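Local coordinates for protein 2-oxoglutarate carboxylase small subunit (Hydrogenobacter thermophilus, PDB 7KCT) that is the biotin-carboxylase-type subunit of a carboxylase, an ATP-grasp enzyme that binds ADP, bicarbonate and magnesium, at residues A[19-24]-A[375-380]; A[312-317]-A[334-339]. All blocks are in the same frame, centred on the assembly; numbering follows the deposited sequence.

Contact 1. Residues A[19-24]-A[375-380]; sequences RGEIAC and RVEHAS
The first turn of helix 20-32, which follows strand 13-16 of the parallel N-terminal sheet, sits here on strand 374-378 and the residues that follow it in the C-terminal domain. E21 and H378 have the nearest CA atoms, 5.0 Å apart. No direct hydrogen bond crosses. At one end the packing is apolar and small: the A379 methyl, CB, rests against G20 C and lies 3.9 Å from C24 SG, which is anti to its carbonyl carbon and beside the backbone N (chi1 -66°). At the other end two acids meet. The E21 chain starts in the crowded position between N and carbonyl carbon (chi1 67°) and bends at chi2, so that OE1 comes to 3.8 Å from E377 CB and 4.2 Å from E377 OE1. Water 2 donates to E21 OE1 and, weakly, to E377 OE1, which would soften the repulsion expected of the pair; water 1 ties E21 O to E377 OE1, donating to both, the latter at 2.6 Å. The other oxygens have cationic partners. R375 grips E377 OE2 side-on, NE and NH2 both at 2.7 Å with the oxygen in the guanidinium plane, while E21 OE2 is held by K396 and Y90. These partners probably favour the ionised form of both acids, against the effect of their closeness. H378 turns to the second subunit, bonding V368 of that chain through NE2. Small apolar packing and a water-bridged acid pair together join the Rossmann-like N-terminal domain to the C-terminal domain of the biotin carboxylase fold, near the dimer interface.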
loop_
_atom_site.group_PDB
_atom_site.type_symbol
_atom_site.label_atom_id
_atom_site.label_comp_id
_atom_site.label_asym_id
_atom_site.label_seq_id
_atom_site.Cartn_x
_atom_site.Cartn_y
_atom_site.Cartn_z
ATOM N N ARG A 19 -20.417 6.586 3.991
ATOM C CA ARG A 19 -19.920 5.837 5.147
ATOM C C ARG A 19 -18.866 4.835 4.716
ATOM O O ARG A 19 -18.586 4.666 3.529
ATOM C CB ARG A 19 -21.065 5.106 5.869
ATOM C CG ARG A 19 -21.847 4.080 5.015
ATOM C CD ARG A 19 -22.800 3.175 5.839
ATOM N NE ARG A 19 -22.051 2.341 6.791
ATOM C CZ ARG A 19 -21.355 1.263 6.483
ATOM N NH1 ARG A 19 -21.281 0.813 5.222
ATOM N NH2 ARG A 19 -20.692 0.641 7.461
ATOM N N GLY A 20 -18.271 4.159 5.700
ATOM C CA GLY A 20 -17.526 2.975 5.360
ATOM C C GLY A 20 -16.258 3.323 4.604
ATOM O O GLY A 20 -15.709 4.406 4.745
ATOM N N GLU A 21 -15.812 2.411 3.755
ATOM C CA GLU A 21 -14.497 2.581 3.136
ATOM C C GLU A 21 -14.429 3.799 2.228
ATOM O O GLU A 21 -13.366 4.427 2.119
ATOM C CB GLU A 21 -14.087 1.324 2.358
ATOM C CG GLU A 21 -14.898 0.978 1.096
ATOM C CD GLU A 21 -14.301 1.571 -0.166
ATOM O OE1 GLU A 21 -13.217 2.216 -0.083
ATOM O OE2 GLU A 21 -14.911 1.372 -1.250
ATOM N N ILE A 22 -15.515 4.100 1.500
ATOM C CA ILE A 22 -15.474 5.209 0.545
ATOM C C ILE A 22 -15.460 6.536 1.299
ATOM O O ILE A 22 -14.844 7.508 0.852
ATOM C CB ILE A 22 -16.644 5.075 -0.460
ATOM C CG1 ILE A 22 -16.528 6.103 -1.575
ATOM C CG2 ILE A 22 -18.027 5.268 0.198
ATOM C CD1 ILE A 22 -15.263 6.015 -2.421
ATOM N N ALA A 23 -16.133 6.615 2.447
ATOM C CA ALA A 23 -16.054 7.863 3.185
ATOM C C ALA A 23 -14.620 8.071 3.669
ATOM O O ALA A 23 -14.083 9.184 3.552
ATOM C CB ALA A 23 -17.071 7.891 4.330
ATOM N N CYS A 24 -13.937 6.988 4.080
ATOM C CA CYS A 24 -12.539 7.114 4.483
ATOM C C CYS A 24 -11.649 7.522 3.322
ATOM O O CYS A 24 -10.761 8.372 3.486
ATOM C CB CYS A 24 -12.040 5.812 5.117
ATOM S SG CYS A 24 -12.873 5.441 6.711
ATOM N N ARG A 375 -2.141 -2.375 -1.571
ATOM C CA ARG A 375 -2.927 -1.265 -1.046
ATOM C C ARG A 375 -4.173 -1.850 -0.419
ATOM O O ARG A 375 -4.779 -2.786 -0.953
ATOM C CB ARG A 375 -3.257 -0.261 -2.182
ATOM C CG ARG A 375 -4.285 0.799 -1.911
ATOM C CD ARG A 375 -4.452 1.665 -3.152
ATOM N NE ARG A 375 -5.546 2.600 -3.023
ATOM C CZ ARG A 375 -5.896 3.463 -3.959
ATOM N NH1 ARG A 375 -5.243 3.515 -5.131
ATOM N NH2 ARG A 375 -6.901 4.258 -3.717
ATOM N N VAL A 376 -4.575 -1.290 0.705
ATOM C CA VAL A 376 -5.760 -1.745 1.402
ATOM C C VAL A 376 -6.671 -0.552 1.597
ATOM O O VAL A 376 -6.223 0.487 2.101
ATOM C CB VAL A 376 -5.441 -2.385 2.761
ATOM C CG1 VAL A 376 -6.765 -2.860 3.419
ATOM C CG2 VAL A 376 -4.510 -3.545 2.582
ATOM N N GLU A 377 -7.938 -0.701 1.207
ATOM C CA GLU A 377 -8.993 0.279 1.467
ATOM C C GLU A 377 -9.962 -0.347 2.471
ATOM O O GLU A 377 -10.636 -1.337 2.169
ATOM C CB GLU A 377 -9.712 0.685 0.182
ATOM C CG GLU A 377 -8.792 1.302 -0.869
ATOM C CD GLU A 377 -8.491 2.811 -0.659
ATOM O OE1 GLU A 377 -9.246 3.559 0.060
ATOM O OE2 GLU A 377 -7.471 3.246 -1.243
ATOM N N HIS A 378 -10.041 0.223 3.672
ATOM C CA HIS A 378 -10.824 -0.460 4.691
ATOM C C HIS A 378 -11.218 0.520 5.796
ATOM O O HIS A 378 -10.610 1.588 5.975
ATOM C CB HIS A 378 -10.039 -1.673 5.253
ATOM C CG HIS A 378 -8.996 -1.309 6.249
ATOM N ND1 HIS A 378 -8.901 -1.919 7.487
ATOM C CD2 HIS A 378 -8.035 -0.352 6.224
ATOM C CE1 HIS A 378 -7.933 -1.342 8.181
ATOM N NE2 HIS A 378 -7.381 -0.401 7.431
ATOM N N ALA A 379 -12.257 0.151 6.533
ATOM C CA ALA A 379 -12.686 0.995 7.633
ATOM C C ALA A 379 -12.915 0.187 8.897
ATOM O O ALA A 379 -13.733 0.575 9.736
ATOM C CB ALA A 379 -13.949 1.783 7.268
ATOM N N SER A 380 -12.186 -0.905 9.056
ATOM C CA SER A 380 -12.449 -1.903 10.079
ATOM C C SER A 380 -11.288 -2.060 11.048
ATOM O O SER A 380 -10.142 -1.743 10.738
ATOM C CB SER A 380 -12.736 -3.277 9.458
ATOM O OG SER A 380 -14.021 -3.261 8.879
HETATM O O HOH W 1 -10.791 3.540 2.159
HETATM O O HOH W 2 -11.601 3.234 -1.963
#

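Contact 2. Residues A[312-317]-A[334-339]; sequences TGVDIV and EDIRFN
T312 OG1 is the best-held polar atom, gripped by two bonds: it accepts from V314 N at 3.1 Å, nearly straight at 160°, and is also hydrogen-bonded to T308 O one helical turn back. The first makes an ST turn, and chi1 of 65° sets it up by placing OG1 in the crowded position between N and carbonyl carbon. The same torsion leaves the methyl CG2 beside the backbone N, facing residues 334-339. There CG2 is 4.0 Å from F338 CD1, approaching the ring obliquely, and 4.2 Å from I336 CG2. T312 and F338 extend alongside each other in the same direction. I336 reaches further with CD1, which meets V314 CG2 at 4.5 Å, a loose apolar touch that L232 of strand 229-236 extends from beyond the two segments. The backbones come together without a direct hydrogen bond. T312 CA sends its hydrogen toward R337 O, a CA-H...O contact of 3.4 Å, and water 3 bridges the two segments, donating to T312 O at 2.6 Å and accepting from R337 N. R337's own side chain leads away, and NH1 folds back to E334 O in a weak bond. Past the contact, D315 caps the next helix through OD1, which accepts from K318 N and pairs with R25 of helix 20-32. G313, with positive phi, is where the chain leaves helix 305-312, and N339 pairs by backbone with I311. The whole is a helix-terminating ST turn followed by an Asp N-cap, both in the ATP-grasp family region, packed against the loop between helix 316-324 and strand 341-351.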
loop_
_atom_site.group_PDB
_atom_site.type_symbol
_atom_site.label_atom_id
_atom_site.label_comp_id
_atom_site.label_asym_id
_atom_site.label_seq_id
_atom_site.Cartn_x
_atom_site.Cartn_y
_atom_site.Cartn_z
ATOM N N THR A 312 -2.300 3.754 -13.938
ATOM C CA THR A 312 -2.119 5.061 -14.574
ATOM C C THR A 312 -1.371 6.069 -13.729
ATOM O O THR A 312 -0.833 7.035 -14.282
ATOM C CB THR A 312 -3.453 5.719 -14.942
ATOM O OG1 THR A 312 -4.224 6.040 -13.761
ATOM C CG2 THR A 312 -4.284 4.822 -15.864
ATOM N N GLY A 313 -1.402 5.916 -12.402
ATOM C CA GLY A 313 -0.894 6.907 -11.476
ATOM C C GLY A 313 -1.798 8.110 -11.244
ATOM O O GLY A 313 -1.381 9.053 -10.571
ATOM N N VAL A 314 -3.030 8.097 -11.724
ATOM C CA VAL A 314 -3.936 9.230 -11.576
ATOM C C VAL A 314 -4.809 9.019 -10.331
ATOM O O VAL A 314 -5.541 8.037 -10.240
ATOM C CB VAL A 314 -4.789 9.408 -12.845
ATOM C CG1 VAL A 314 -5.845 10.452 -12.672
ATOM C CG2 VAL A 314 -3.891 9.770 -14.018
ATOM N N ASP A 315 -4.752 9.952 -9.378
ATOM C CA ASP A 315 -5.607 9.906 -8.178
ATOM C C ASP A 315 -6.994 10.447 -8.528
ATOM O O ASP A 315 -7.207 11.661 -8.590
ATOM C CB ASP A 315 -4.954 10.712 -7.068
ATOM C CG ASP A 315 -5.705 10.635 -5.779
ATOM O OD1 ASP A 315 -6.957 10.443 -5.811
ATOM O OD2 ASP A 315 -5.041 10.827 -4.736
ATOM N N ILE A 316 -7.939 9.547 -8.814
ATOM C CA ILE A 316 -9.231 9.963 -9.365
ATOM C C ILE A 316 -10.070 10.763 -8.358
ATOM O O ILE A 316 -10.746 11.739 -8.724
ATOM C CB ILE A 316 -9.990 8.729 -9.866
ATOM C CG1 ILE A 316 -9.264 8.055 -11.026
ATOM C CG2 ILE A 316 -11.401 9.147 -10.203
ATOM C CD1 ILE A 316 -9.770 6.574 -11.222
ATOM N N VAL A 317 -10.106 10.340 -7.098
ATOM C CA VAL A 317 -10.915 11.057 -6.110
ATOM C C VAL A 317 -10.358 12.463 -5.860
ATOM O O VAL A 317 -11.117 13.430 -5.740
ATOM C CB VAL A 317 -11.001 10.242 -4.808
ATOM C CG1 VAL A 317 -11.758 10.987 -3.732
ATOM C CG2 VAL A 317 -11.711 8.931 -5.059
ATOM N N GLU A 334 -2.461 11.758 -24.318
ATOM C CA GLU A 334 -1.121 11.241 -24.610
ATOM C C GLU A 334 -0.301 11.001 -23.361
ATOM O O GLU A 334 0.634 10.202 -23.398
ATOM C CB GLU A 334 -0.355 12.234 -25.492
ATOM C CG GLU A 334 -1.048 12.315 -26.798
ATOM C CD GLU A 334 -2.185 13.252 -26.900
ATOM O OE1 GLU A 334 -2.540 13.885 -25.870
ATOM O OE2 GLU A 334 -2.668 13.336 -28.071
ATOM N N ASP A 335 -0.616 11.684 -22.271
ATOM C CA ASP A 335 0.109 11.493 -21.026
ATOM C C ASP A 335 -0.282 10.202 -20.324
ATOM O O ASP A 335 0.488 9.722 -19.495
ATOM C CB ASP A 335 -0.162 12.654 -20.064
ATOM C CG ASP A 335 0.198 13.991 -20.661
ATOM O OD1 ASP A 335 1.169 14.043 -21.436
ATOM O OD2 ASP A 335 -0.492 14.994 -20.367
ATOM N N ILE A 336 -1.446 9.634 -20.646
ATOM C CA ILE A 336 -2.021 8.522 -19.892
ATOM C C ILE A 336 -1.364 7.220 -20.341
ATOM O O ILE A 336 -1.624 6.735 -21.447
ATOM C CB ILE A 336 -3.541 8.448 -20.057
ATOM C CG1 ILE A 336 -4.192 9.780 -19.632
ATOM C CG2 ILE A 336 -4.121 7.217 -19.303
ATOM C CD1 ILE A 336 -3.510 10.482 -18.428
ATOM N N ARG A 337 -0.510 6.664 -19.478
ATOM C CA ARG A 337 0.149 5.378 -19.675
ATOM C C ARG A 337 -0.514 4.283 -18.838
ATOM O O ARG A 337 -1.106 4.538 -17.787
ATOM C CB ARG A 337 1.623 5.467 -19.290
ATOM C CG ARG A 337 2.434 6.585 -19.970
ATOM C CD ARG A 337 3.190 6.103 -21.190
ATOM N NE ARG A 337 3.897 7.196 -21.856
ATOM C CZ ARG A 337 3.342 7.997 -22.761
ATOM N NH1 ARG A 337 2.075 7.819 -23.108
ATOM N NH2 ARG A 337 4.045 8.975 -23.323
ATOM N N PHE A 338 -0.366 3.047 -19.293
ATOM C CA PHE A 338 -0.971 1.895 -18.645
ATOM C C PHE A 338 0.172 0.959 -18.278
ATOM O O PHE A 338 0.603 0.129 -19.084
ATOM C CB PHE A 338 -1.965 1.280 -19.547
ATOM C CG PHE A 338 -3.054 2.235 -19.995
ATOM C CD1 PHE A 338 -4.074 2.591 -19.128
ATOM C CD2 PHE A 338 -3.059 2.762 -21.292
ATOM C CE1 PHE A 338 -5.090 3.443 -19.536
ATOM C CE2 PHE A 338 -4.082 3.608 -21.721
ATOM C CZ PHE A 338 -5.089 3.963 -20.833
ATOM N N ASN A 339 0.667 1.115 -17.048
ATOM C CA ASN A 339 1.872 0.450 -16.567
ATOM C C ASN A 339 1.460 -0.751 -15.732
ATOM O O ASN A 339 0.915 -0.587 -14.638
ATOM C CB ASN A 339 2.703 1.455 -15.764
ATOM C CG ASN A 339 3.969 0.856 -15.169
ATOM O OD1 ASN A 339 4.588 -0.016 -15.747
ATOM N ND2 ASN A 339 4.385 1.385 -14.024
HETATM O O HOH W 3 -0.309 7.562 -16.761
#

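How the contacts relate
The two contacts lie 22 Å apart between centres, their nearest atoms still about 5 Å from each other. Contact 2 falls within the span that contact 1 brackets: 19-24 comes first, then 312-317 and 334-339, and finally 375-380. Helix 20-32 links them, since its first turn belongs to contact 1 while R25, V26 and A29 further on meet V317. Helix 305-312 does so too, ending in contact 2 and supplying E309 to R375. Both contacts touch the second subunit. Helices 20-32 and 305-312 thus run between the two contacts, so that parts of all three family regions meet close to the second subunit.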